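PDB 1R0K: 1-deoxy-D-xylulose 5-phosphate reductoisomerase from Zymomonas mobilis, which catalyses the NADPH-dependent rearrangement and reduction of 1-deoxy-D-xylulose 5-phosphate to 2-C-methyl-D-erythritol 4-phosphate in isoprenoid biosynthesis, using a divalent metal ion. Local coordinates for residues 89-94 / 110-115; 126-129 / 135-138; 7-12 / 18-23. One frame throughout, in Å; residues are numbered along the deposited sequence.

Interaction 1 (89-94 / 110-115); sequences AAMMGA and TLAAIR
Ala-90 and Ala-113 bring the backbones of their segments close, with 5.1 Å between Ala-90 CA and Ala-113 CA where the segment of helix 83-90 runs against helix 107-115. So near an approach suits methyl side chains: Ala-90 CB lies 4.3 Å from Ala-113 CB and equally far from Ala-112 CB, directed at two successive residues of one helical turn. The backbone takes part as well, since Ala-90 O comes within 3.8 Å of Ala-113 CA. At the solvent side Met-91 adds a longer side chain, which meets the helix alongside, through its middle and not its end; Met-91 CG rests 3.8 Å from Ala-112 CB. That CG stands anti to the carbonyl carbon (chi1 -65°), which brings it to the Ala-112 methyl, and the chain bends at chi3 beyond it. Met-91 also touches Lys-116. Deeper in, Ala-90 reaches Leu-10 of strand 5-10, while Ile-114 and Leu-111 carry helix 107-115 onto helix 132-142. The pair thus forms part of the helical layer on one face of the Rossmann-type parallel sheet. With no hydrogen bond between the segments, their association rests on contact among alanine methyls and the methylene of one methionine, and on close backbone fit.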
ATOM      1  N   ALA B  89       7.592 -35.376   7.671  1.00 15.90           N
ATOM      2  CA  ALA B  89       8.535 -34.324   7.307  1.00 15.23           C
ATOM      3  C   ALA B  89       8.017 -32.977   7.810  1.00 15.36           C
ATOM      4  O   ALA B  89       8.777 -32.163   8.336  1.00 15.55           O
ATOM      5  CB  ALA B  89       8.716 -34.278   5.795  1.00 15.30           C
ATOM      6  N   ALA B  90       6.715 -32.757   7.652  1.00 14.44           N
ATOM      7  CA  ALA B  90       6.079 -31.514   8.072  1.00 13.61           C
ATOM      8  C   ALA B  90       6.098 -31.340   9.587  1.00 13.32           C
ATOM      9  O   ALA B  90       5.886 -30.239  10.099  1.00 11.52           O
ATOM     10  CB  ALA B  90       4.635 -31.469   7.562  1.00 12.18           C
ATOM     11  N   MET B  91       6.354 -32.429  10.300  1.00 15.11           N
ATOM     12  CA  MET B  91       6.386 -32.399  11.755  1.00 15.76           C
ATOM     13  C   MET B  91       7.807 -32.416  12.307  1.00 17.24           C
ATOM     14  O   MET B  91       7.999 -32.529  13.513  1.00 15.94           O
ATOM     15  CB  MET B  91       5.608 -33.597  12.312  1.00 18.03           C
ATOM     16  CG  MET B  91       4.120 -33.564  12.009  1.00 17.75           C
ATOM     17  SD  MET B  91       3.279 -35.073  12.537  1.00 22.61           S
ATOM     18  CE  MET B  91       3.165 -34.799  14.299  1.00 19.37           C
ATOM     19  N   MET B  92       8.804 -32.299  11.431  1.00 17.56           N
ATOM     20  CA  MET B  92      10.189 -32.321  11.882  1.00 17.24           C
ATOM     21  C   MET B  92      10.606 -31.095  12.698  1.00 18.34           C
ATOM     22  O   MET B  92      11.699 -31.063  13.260  1.00 20.14           O
ATOM     23  CB  MET B  92      11.129 -32.537  10.692  1.00 18.76           C
ATOM     24  CG  MET B  92      11.041 -33.950  10.121  1.00 17.86           C
ATOM     25  SD  MET B  92      12.204 -34.271   8.787  1.00 18.08           S
ATOM     26  CE  MET B  92      13.737 -34.515   9.734  1.00 20.11           C
ATOM     27  N   GLY B  93       9.741 -30.084  12.760  1.00 17.03           N
ATOM     28  CA  GLY B  93      10.039 -28.913  13.570  1.00 17.41           C
ATOM     29  C   GLY B  93      10.559 -27.625  12.951  1.00 15.63           C
ATOM     30  O   GLY B  93      10.981 -26.728  13.683  1.00 15.91           O
ATOM     31  N   ALA B  94      10.524 -27.507  11.630  1.00 14.08           N
ATOM     32  CA  ALA B  94      11.009 -26.294  10.974  1.00 13.10           C
ATOM     33  C   ALA B  94      10.293 -25.053  11.496  1.00 12.90           C
ATOM     34  O   ALA B  94       9.074 -25.058  11.664  1.00 10.68           O
ATOM     35  CB  ALA B  94      10.812 -26.405   9.479  1.00 12.97           C
ATOM     36  N   THR B 110       0.007 -30.092   5.438  1.00 12.17           N
ATOM     37  CA  THR B 110      -0.219 -28.675   5.703  1.00 10.87           C
ATOM     38  C   THR B 110      -0.797 -28.498   7.103  1.00 11.49           C
ATOM     39  O   THR B 110      -0.320 -27.673   7.882  1.00 11.28           O
ATOM     40  CB  THR B 110      -1.175 -28.068   4.651  1.00 11.71           C
ATOM     41  OG1 THR B 110      -0.569 -28.164   3.355  1.00  8.83           O
ATOM     42  CG2 THR B 110      -1.461 -26.608   4.954  1.00 10.47           C
ATOM     43  N   LEU B 111      -1.815 -29.284   7.431  1.00 12.22           N
ATOM     44  CA  LEU B 111      -2.422 -29.190   8.751  1.00 11.86           C
ATOM     45  C   LEU B 111      -1.404 -29.562   9.821  1.00 12.66           C
ATOM     46  O   LEU B 111      -1.329 -28.914  10.865  1.00 12.78           O
ATOM     47  CB  LEU B 111      -3.633 -30.113   8.856  1.00 11.45           C
ATOM     48  CG  LEU B 111      -4.305 -30.134  10.234  1.00 13.55           C
ATOM     49  CD1 LEU B 111      -4.566 -28.716  10.708  1.00 14.04           C
ATOM     50  CD2 LEU B 111      -5.603 -30.926  10.152  1.00 12.12           C
ATOM     51  N   ALA B 112      -0.628 -30.612   9.565  1.00 11.87           N
ATOM     52  CA  ALA B 112       0.386 -31.045  10.519  1.00 13.23           C
ATOM     53  C   ALA B 112       1.357 -29.905  10.823  1.00 13.52           C
ATOM     54  O   ALA B 112       1.658 -29.634  11.986  1.00 14.23           O
ATOM     55  CB  ALA B 112       1.148 -32.253   9.977  1.00 13.77           C
ATOM     56  N   ALA B 113       1.846 -29.241   9.779  1.00 12.32           N
ATOM     57  CA  ALA B 113       2.770 -28.120   9.942  1.00 12.42           C
ATOM     58  C   ALA B 113       2.108 -26.996  10.747  1.00 12.45           C
ATOM     59  O   ALA B 113       2.713 -26.421  11.654  1.00 11.72           O
ATOM     60  CB  ALA B 113       3.196 -27.594   8.574  1.00 12.56           C
ATOM     61  N   ILE B 114       0.863 -26.677  10.407  1.00  9.65           N
ATOM     62  CA  ILE B 114       0.148 -25.632  11.123  1.00  9.98           C
ATOM     63  C   ILE B 114       0.036 -25.967  12.612  1.00 11.02           C
ATOM     64  O   ILE B 114       0.236 -25.105  13.462  1.00  9.76           O
ATOM     65  CB  ILE B 114      -1.264 -25.424  10.538  1.00 10.70           C
ATOM     66  CG1 ILE B 114      -1.153 -24.722   9.182  1.00  9.75           C
ATOM     67  CG2 ILE B 114      -2.118 -24.613  11.503  1.00 12.59           C
ATOM     68  CD1 ILE B 114      -2.470 -24.567   8.456  1.00 10.61           C
ATOM     69  N   ARG B 115      -0.263 -27.226  12.921  1.00 11.58           N
ATOM     70  CA  ARG B 115      -0.403 -27.657  14.308  1.00 12.82           C
ATOM     71  C   ARG B 115       0.878 -27.533  15.136  1.00 14.69           C
ATOM     72  O   ARG B 115       0.819 -27.502  16.367  1.00 13.57           O
ATOM     73  CB  ARG B 115      -0.945 -29.089  14.356  1.00 14.41           C
ATOM     74  CG  ARG B 115      -2.447 -29.168  14.063  1.00 15.00           C
ATOM     75  CD  ARG B 115      -2.943 -30.598  13.936  1.00 20.04           C
ATOM     76  NE  ARG B 115      -4.404 -30.664  13.953  1.00 22.12           N
ATOM     77  CZ  ARG B 115      -5.110 -31.761  13.692  1.00 25.38           C
ATOM     78  NH1 ARG B 115      -4.496 -32.897  13.389  1.00 23.46           N
ATOM     79  NH2 ARG B 115      -6.437 -31.724  13.739  1.00 27.22           N
TER

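Interaction 2 (126-129 / 135-138); sequences ESLV and MIDA
Ser-127 OG is held by a hydrogen bond with Asn-124 OD1, and the methyl group of Met-135 lies against it, with Ser-127 OG 3.8 Å from Met-135 CE. The contact belongs to the helical crossover of the Rossmann-type domain, in which helices 126-129 and 132-142 together link the neighbouring parallel strands 119-122 and 145-148. Met-135 points its side chain at the short helix. A turn at chi2 (-66°) followed by an extended chi3 carries it along Ser-127, so that CE also reaches Ser-127 CB at 4.0 Å. The separation of Ser-127 O and Met-135 CG, 3.0 Å, is so short that it is doubtful as a measure of tightness. Asn-124 and Glu-126 are predicted NADPH ligands, so this packing lies next to residues predicted to bind the cofactor; Leu-128 and Val-129 touch helix 216-229. Ile-136 adds a second apolar contact: its side chain meets that of Leu-128 at about a right angle, with Ile-136 CD1 4.1 Å from Leu-128 CD2, the same methyl that lies 4.0 Å from Met-135 CB.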
ATOM      1  N   GLU B 126      -6.384 -25.898  -1.502  1.00 17.59           N
ATOM      2  CA  GLU B 126      -7.434 -26.710  -0.893  1.00 18.86           C
ATOM      3  C   GLU B 126      -7.548 -26.451   0.607  1.00 17.61           C
ATOM      4  O   GLU B 126      -8.636 -26.537   1.184  1.00 17.25           O
ATOM      5  CB  GLU B 126      -7.172 -28.202  -1.130  1.00 18.62           C
ATOM      6  CG  GLU B 126      -7.426 -28.695  -2.555  1.00 20.82           C
ATOM      7  CD  GLU B 126      -6.440 -28.138  -3.568  1.00 22.60           C
ATOM      8  OE1 GLU B 126      -5.316 -27.756  -3.170  1.00 19.01           O
ATOM      9  OE2 GLU B 126      -6.785 -28.105  -4.771  1.00 22.00           O
ATOM     10  N   SER B 127      -6.421 -26.128   1.233  1.00 15.54           N
ATOM     11  CA  SER B 127      -6.398 -25.863   2.662  1.00 16.20           C
ATOM     12  C   SER B 127      -7.460 -24.856   3.092  1.00 16.64           C
ATOM     13  O   SER B 127      -8.140 -25.065   4.096  1.00 19.08           O
ATOM     14  CB  SER B 127      -5.015 -25.362   3.086  1.00 15.64           C
ATOM     15  OG  SER B 127      -4.048 -26.384   2.951  1.00 16.31           O
ATOM     16  N   LEU B 128      -7.615 -23.771   2.340  1.00 15.13           N
ATOM     17  CA  LEU B 128      -8.603 -22.761   2.706  1.00 16.34           C
ATOM     18  C   LEU B 128      -9.883 -22.831   1.883  1.00 17.52           C
ATOM     19  O   LEU B 128     -10.950 -22.424   2.337  1.00 18.99           O
ATOM     20  CB  LEU B 128      -7.987 -21.365   2.612  1.00 16.23           C
ATOM     21  CG  LEU B 128      -6.768 -21.182   3.519  1.00 15.55           C
ATOM     22  CD1 LEU B 128      -6.265 -19.749   3.420  1.00 17.14           C
ATOM     23  CD2 LEU B 128      -7.138 -21.525   4.955  1.00 13.70           C
ATOM     24  N   VAL B 129      -9.782 -23.351   0.668  1.00 17.72           N
ATOM     25  CA  VAL B 129     -10.959 -23.470  -0.177  1.00 19.56           C
ATOM     26  C   VAL B 129     -11.860 -24.587   0.331  1.00 19.03           C
ATOM     27  O   VAL B 129     -13.062 -24.398   0.513  1.00 21.92           O
ATOM     28  CB  VAL B 129     -10.573 -23.790  -1.636  1.00 20.08           C
ATOM     29  CG1 VAL B 129     -11.826 -24.133  -2.445  1.00 22.70           C
ATOM     30  CG2 VAL B 129      -9.861 -22.603  -2.256  1.00 21.68           C
ATOM     31  N   MET B 135      -8.683 -25.340   9.111  1.00 14.88           N
ATOM     32  CA  MET B 135      -7.332 -24.795   9.079  1.00 14.98           C
ATOM     33  C   MET B 135      -7.207 -23.551   9.950  1.00 12.55           C
ATOM     34  O   MET B 135      -6.276 -23.435  10.741  1.00 13.26           O
ATOM     35  CB  MET B 135      -6.931 -24.464   7.641  1.00 13.71           C
ATOM     36  CG  MET B 135      -6.783 -25.689   6.750  1.00 15.93           C
ATOM     37  SD  MET B 135      -5.399 -26.757   7.234  1.00 19.05           S
ATOM     38  CE  MET B 135      -5.535 -28.084   6.003  1.00 16.73           C
ATOM     39  N   ILE B 136      -8.141 -22.618   9.806  1.00 12.89           N
ATOM     40  CA  ILE B 136      -8.095 -21.403  10.606  1.00 13.54           C
ATOM     41  C   ILE B 136      -8.276 -21.751  12.083  1.00 13.86           C
ATOM     42  O   ILE B 136      -7.698 -21.104  12.952  1.00 13.81           O
ATOM     43  CB  ILE B 136      -9.178 -20.396  10.162  1.00 13.95           C
ATOM     44  CG1 ILE B 136      -8.934 -19.983   8.708  1.00 13.75           C
ATOM     45  CG2 ILE B 136      -9.154 -19.167  11.070  1.00 15.84           C
ATOM     46  CD1 ILE B 136      -7.540 -19.433   8.444  1.00 15.61           C
ATOM     47  N   ASP B 137      -9.077 -22.775  12.369  1.00 14.09           N
ATOM     48  CA  ASP B 137      -9.274 -23.196  13.754  1.00 13.54           C
ATOM     49  C   ASP B 137      -7.950 -23.736  14.307  1.00 12.97           C
ATOM     50  O   ASP B 137      -7.593 -23.477  15.458  1.00 12.65           O
ATOM     51  CB  ASP B 137     -10.343 -24.287  13.851  1.00 15.70           C
ATOM     52  CG  ASP B 137     -11.753 -23.739  13.771  1.00 17.29           C
ATOM     53  OD1 ASP B 137     -11.938 -22.526  13.989  1.00 19.37           O
ATOM     54  OD2 ASP B 137     -12.682 -24.529  13.507  1.00 20.34           O
ATOM     55  N   ALA B 138      -7.230 -24.494  13.486  1.00 12.44           N
ATOM     56  CA  ALA B 138      -5.948 -25.054  13.906  1.00 12.82           C
ATOM     57  C   ALA B 138      -4.964 -23.927  14.202  1.00 12.56           C
ATOM     58  O   ALA B 138      -4.214 -23.986  15.172  1.00 13.90           O
ATOM     59  CB  ALA B 138      -5.390 -25.971  12.819  1.00 12.67           C
TER

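Interaction 3 (7-12 / 18-23); sequences VTVLGA and HSTLDL
Val-9 and Thr-20 meet tip to tip between strand 5-10 and helix 15-25, with Val-9 CG2 4.0 Å from Thr-20 CG2. A chi1 of -175° places CG1 of Val-9 opposite the backbone N and leaves CG2 as the branch that meets the helix. Past the end of the strand, Ala-12 takes over. Leu-21 CD1 lies against the carbonyl oxygen and the methyl of Ala-12, at 3.8 Å from Leu-21 CD1 to Ala-12 O and 4.1 Å from Leu-21 CD1 to Ala-12 CB. His-18 comes to the same oxygen, its CD2 3.7 Å from Ala-12 O and the ring inclined to it. The backbone His-18 N is 3.6 Å from Ala-12 O, and no hydrogen bond joins them.

These contacts stand at the first strand-loop-helix turn of a Rossmann-type beta-alpha-beta unit, whose glycine-rich sequence runs Gly-Ala-Thr-Gly-Ser-Ile-Gly from Gly-11. The stretch between the segments, a loop that runs into the start of helix 15-25, carries Thr-13, Gly-14, Ser-15 and Ile-16, all predicted to bind NADPH. Gly-11 has a positive phi (88°) where the strand gives way to this loop.

Further out, Thr-20 is fixed by the hydrogen bond of its OG1 with Ile-16 O, one turn back; its methyl meets Val-9, and the side chain also touches Trp-96 and Met-98 of the neighbouring strand 96-99. The His-18 ring is held at its far nitrogen by a hydrogen bond between NE2 and Asp-44 OD2. On the sheet side, Val-9 packs beside Leu-36 and shares backbone hydrogen bonding with Ala-35 of strand 31-38, while Gly-11 N is bonded to Thr-37 OG1.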
ATOM      1  N   VAL B   7      14.102 -24.291   8.010  1.00 13.73           N
ATOM      2  CA  VAL B   7      13.044 -24.230   7.012  1.00 13.47           C
ATOM      3  C   VAL B   7      12.751 -25.563   6.333  1.00 13.75           C
ATOM      4  O   VAL B   7      13.648 -26.383   6.105  1.00 13.19           O
ATOM      5  CB  VAL B   7      13.380 -23.208   5.908  1.00 13.65           C
ATOM      6  CG1 VAL B   7      13.581 -21.834   6.511  1.00 12.47           C
ATOM      7  CG2 VAL B   7      14.630 -23.642   5.153  1.00 16.51           C
ATOM      8  N   THR B   8      11.479 -25.769   6.018  1.00 11.19           N
ATOM      9  CA  THR B   8      11.036 -26.967   5.327  1.00 11.61           C
ATOM     10  C   THR B   8      10.176 -26.531   4.155  1.00 12.44           C
ATOM     11  O   THR B   8       9.335 -25.638   4.285  1.00 12.69           O
ATOM     12  CB  THR B   8      10.219 -27.892   6.250  1.00 12.73           C
ATOM     13  OG1 THR B   8      11.113 -28.633   7.089  1.00 12.41           O
ATOM     14  CG2 THR B   8       9.373 -28.861   5.436  1.00 12.66           C
ATOM     15  N   VAL B   9      10.406 -27.150   3.005  1.00 12.21           N
ATOM     16  CA  VAL B   9       9.641 -26.823   1.818  1.00 13.45           C
ATOM     17  C   VAL B   9       8.867 -28.049   1.352  1.00 13.87           C
ATOM     18  O   VAL B   9       9.451 -29.032   0.890  1.00 11.73           O
ATOM     19  CB  VAL B   9      10.550 -26.339   0.678  1.00 13.90           C
ATOM     20  CG1 VAL B   9       9.702 -25.894  -0.514  1.00 14.85           C
ATOM     21  CG2 VAL B   9      11.432 -25.204   1.167  1.00 14.89           C
ATOM     22  N   LEU B  10       7.551 -27.988   1.505  1.00 12.70           N
ATOM     23  CA  LEU B  10       6.675 -29.072   1.080  1.00 14.47           C
ATOM     24  C   LEU B  10       6.299 -28.744  -0.364  1.00 15.32           C
ATOM     25  O   LEU B  10       5.591 -27.772  -0.615  1.00 15.01           O
ATOM     26  CB  LEU B  10       5.431 -29.113   1.971  1.00 13.84           C
ATOM     27  CG  LEU B  10       5.718 -29.170   3.476  1.00 15.15           C
ATOM     28  CD1 LEU B  10       4.407 -29.122   4.236  1.00 14.70           C
ATOM     29  CD2 LEU B  10       6.498 -30.453   3.817  1.00 13.63           C
ATOM     30  N   GLY B  11       6.783 -29.550  -1.307  1.00 15.63           N
ATOM     31  CA  GLY B  11       6.513 -29.303  -2.714  1.00 15.66           C
ATOM     32  C   GLY B  11       7.598 -28.362  -3.209  1.00 16.85           C
ATOM     33  O   GLY B  11       7.324 -27.264  -3.684  1.00 17.03           O
ATOM     34  N   ALA B  12       8.846 -28.808  -3.098  1.00 15.54           N
ATOM     35  CA  ALA B  12       9.994 -27.995  -3.474  1.00 15.03           C
ATOM     36  C   ALA B  12      10.406 -28.030  -4.938  1.00 15.73           C
ATOM     37  O   ALA B  12      11.320 -27.311  -5.330  1.00 15.72           O
ATOM     38  CB  ALA B  12      11.182 -28.382  -2.609  1.00 14.36           C
ATOM     39  N   HIS B  18      10.651 -23.975  -6.431  1.00 14.12           N
ATOM     40  CA  HIS B  18      11.873 -23.514  -7.072  1.00 15.64           C
ATOM     41  C   HIS B  18      12.174 -22.076  -6.673  1.00 13.42           C
ATOM     42  O   HIS B  18      13.315 -21.736  -6.362  1.00 11.37           O
ATOM     43  CB  HIS B  18      11.742 -23.610  -8.591  1.00 20.25           C
ATOM     44  CG  HIS B  18      11.998 -24.981  -9.132  1.00 26.62           C
ATOM     45  ND1 HIS B  18      11.678 -25.343 -10.422  1.00 31.39           N
ATOM     46  CD2 HIS B  18      12.564 -26.074  -8.564  1.00 30.66           C
ATOM     47  CE1 HIS B  18      12.037 -26.599 -10.627  1.00 33.19           C
ATOM     48  NE2 HIS B  18      12.576 -27.065  -9.515  1.00 31.71           N
ATOM     49  N   SER B  19      11.146 -21.231  -6.687  1.00 12.23           N
ATOM     50  CA  SER B  19      11.317 -19.830  -6.317  1.00 11.64           C
ATOM     51  C   SER B  19      11.698 -19.725  -4.847  1.00 11.33           C
ATOM     52  O   SER B  19      12.498 -18.870  -4.460  1.00 10.81           O
ATOM     53  CB  SER B  19      10.024 -19.051  -6.572  1.00 12.03           C
ATOM     54  OG  SER B  19       9.720 -18.998  -7.957  1.00 11.72           O
ATOM     55  N   THR B  20      11.127 -20.605  -4.031  1.00 10.27           N
ATOM     56  CA  THR B  20      11.417 -20.603  -2.603  1.00 10.51           C
ATOM     57  C   THR B  20      12.871 -21.001  -2.362  1.00 11.54           C
ATOM     58  O   THR B  20      13.567 -20.365  -1.578  1.00 10.89           O
ATOM     59  CB  THR B  20      10.485 -21.574  -1.842  1.00 11.16           C
ATOM     60  OG1 THR B  20       9.122 -21.189  -2.057  1.00  9.35           O
ATOM     61  CG2 THR B  20      10.782 -21.537  -0.337  1.00 11.44           C
ATOM     62  N   LEU B  21      13.334 -22.050  -3.039  1.00 12.30           N
ATOM     63  CA  LEU B  21      14.719 -22.494  -2.871  1.00 13.65           C
ATOM     64  C   LEU B  21      15.707 -21.437  -3.355  1.00 12.97           C
ATOM     65  O   LEU B  21      16.775 -21.257  -2.766  1.00 14.33           O
ATOM     66  CB  LEU B  21      14.945 -23.813  -3.611  1.00 15.84           C
ATOM     67  CG  LEU B  21      14.531 -25.044  -2.792  1.00 16.01           C
ATOM     68  CD1 LEU B  21      14.524 -26.280  -3.659  1.00 17.31           C
ATOM     69  CD2 LEU B  21      15.488 -25.208  -1.627  1.00 15.77           C
ATOM     70  N   ASP B  22      15.346 -20.738  -4.426  1.00 14.02           N
ATOM     71  CA  ASP B  22      16.192 -19.682  -4.968  1.00 14.80           C
ATOM     72  C   ASP B  22      16.548 -18.716  -3.838  1.00 14.85           C
ATOM     73  O   ASP B  22      17.718 -18.404  -3.619  1.00 13.94           O
ATOM     74  CB  ASP B  22      15.452 -18.927  -6.080  1.00 14.78           C
ATOM     75  CG  ASP B  22      16.298 -17.823  -6.706  1.00 17.38           C
ATOM     76  OD1 ASP B  22      17.048 -18.105  -7.665  1.00 15.67           O
ATOM     77  OD2 ASP B  22      16.217 -16.669  -6.231  1.00 17.35           O
ATOM     78  N   LEU B  23      15.539 -18.258  -3.103  1.00 14.15           N
ATOM     79  CA  LEU B  23      15.773 -17.317  -2.014  1.00 14.64           C
ATOM     80  C   LEU B  23      16.516 -17.942  -0.841  1.00 15.15           C
ATOM     81  O   LEU B  23      17.363 -17.298  -0.224  1.00 16.90           O
ATOM     82  CB  LEU B  23      14.444 -16.717  -1.529  1.00 15.91           C
ATOM     83  CG  LEU B  23      13.650 -15.940  -2.586  1.00 14.71           C
ATOM     84  CD1 LEU B  23      12.479 -15.215  -1.920  1.00 12.83           C
ATOM     85  CD2 LEU B  23      14.561 -14.934  -3.274  1.00 15.52           C
TER

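Overall arrangement
All three contacts belong to the layers about one parallel sheet. Interaction 3 joins a central strand to the helix that follows it, whereas interactions 1 and 2 pair helix with helix. Interactions 2 and 3 are buried; interaction 1 is only partly so, with a methionine at the surface. Interactions 1 and 2 share a seam, Ile-114 packing on Met-135 and Ala-138, and Leu-111 on Ala-138, and interaction 1 reaches interaction 3 through Ala-90 on Leu-10 and Ala-94 on Thr-8. Interactions 2 and 3 do not touch. All three are mainly apolar, without hydrogen bonds across them, and interactions 2 and 3 adjoin residues predicted to bind NADPH.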